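Local coordinates for type 2A phosphatase-associated protein 42 (Saccharomyces cerevisiae, PDB 2V0P), which inhibits the type 2A-like phosphatase SIT4, associates with PP2A catalytic subunits and takes part in TOR signalling, seen here as its TPR-like N-terminal domain, at the interface of chains A and B. Sequence-based numbering; all coordinates share one arbitrary frame. Chains: chain A/B, Type 2A phosphatase-associated protein 42.

The interface of chains A and B. Residues chain A 154; chain B 173-174, 177.
A:Lys154 lays the aliphatic part of its side chain over one turn of B:Ser177's helix, residues 167-188 of chain B, a worked example of a lysine used at an interface for its methylenes. The apolar packing centres on CD of A:Lys154, which sits 3.5 Å from CB of B:Ser177, slightly tighter than a usual van der Waals contact. One carbon nearer the backbone, CG of A:Lys154 rests 3.8 Å from the CA of B:Lys174, so main chain as well as side chain supports the lysine. A bend at chi3 (-47°) turns CE and NZ away from a fully extended course, and NZ of A:Lys154 ends 4.1 Å from OG of B:Ser177.

Among the polar groups, the hydroxyl OG of B:Ser177 faces the methylenes and lies 3.3 Å from CD of A:Lys154. OG of B:Ser177 also makes a weak 3.2 Å hydrogen bond to the carbonyl O of B:Asn173, one turn earlier. B:Lys174 leaves roughly at right angles to A:Lys154: a chi1 of -162°, with CG opposite the backbone N, carries CG of B:Lys174 alongside the carbonyl O of A:Lys154, 4.0 Å away.

Shortening A:Lys154 to an alanine would probably open a gap over B:Ser177 and the backbone of B:Lys174.

This small patch lets a loop of chain A rest on a chain B helix; it may contribute to pairing of the N-terminal domains in the crystal, although the structure alone does not show that the dimer forms in the cell.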
loop_
_atom_site.group_PDB
_atom_site.type_symbol
_atom_site.label_atom_id
_atom_site.label_comp_id
_atom_site.label_asym_id
_atom_site.label_seq_id
_atom_site.Cartn_x
_atom_site.Cartn_y
_atom_site.Cartn_z
ATOM N N LYS A 154 -3.621 -15.125 -2.014
ATOM C CA LYS A 154 -3.344 -16.477 -2.461
ATOM C C LYS A 154 -3.241 -16.449 -3.983
ATOM O O LYS A 154 -2.812 -17.412 -4.590
ATOM C CB LYS A 154 -4.541 -17.349 -2.101
ATOM C CG LYS A 154 -4.266 -18.696 -1.537
ATOM C CD LYS A 154 -5.604 -19.329 -1.168
ATOM C CE LYS A 154 -6.493 -18.350 -0.392
ATOM N NZ LYS A 154 -7.774 -18.982 0.059
ATOM N N ASN B 173 1.417 -18.576 0.411
ATOM C CA ASN B 173 0.005 -18.696 0.750
ATOM C C ASN B 173 -0.747 -19.750 -0.081
ATOM O O ASN B 173 -1.480 -20.566 0.487
ATOM C CB ASN B 173 -0.714 -17.366 0.723
ATOM C CG ASN B 173 -0.275 -16.444 1.843
ATOM O OD1 ASN B 173 0.501 -16.824 2.710
ATOM N ND2 ASN B 173 -0.777 -15.215 1.827
ATOM N N LYS B 174 -0.546 -19.732 -1.398
ATOM C CA LYS B 174 -1.123 -20.743 -2.301
ATOM C C LYS B 174 -0.776 -22.181 -1.871
ATOM O O LYS B 174 -1.656 -22.978 -1.696
ATOM C CB LYS B 174 -0.684 -20.530 -3.743
ATOM C CG LYS B 174 -1.569 -21.246 -4.766
ATOM C CD LYS B 174 -0.919 -21.330 -6.127
ATOM C CE LYS B 174 -1.895 -21.828 -7.194
ATOM N NZ LYS B 174 -2.006 -23.326 -7.234
ATOM N N SER B 177 -2.413 -23.064 1.660
ATOM C CA SER B 177 -3.849 -23.228 1.455
ATOM C C SER B 177 -4.219 -24.573 0.796
ATOM O O SER B 177 -5.141 -25.261 1.286
ATOM C CB SER B 177 -4.443 -22.047 0.698
ATOM O OG SER B 177 -4.508 -20.912 1.561
#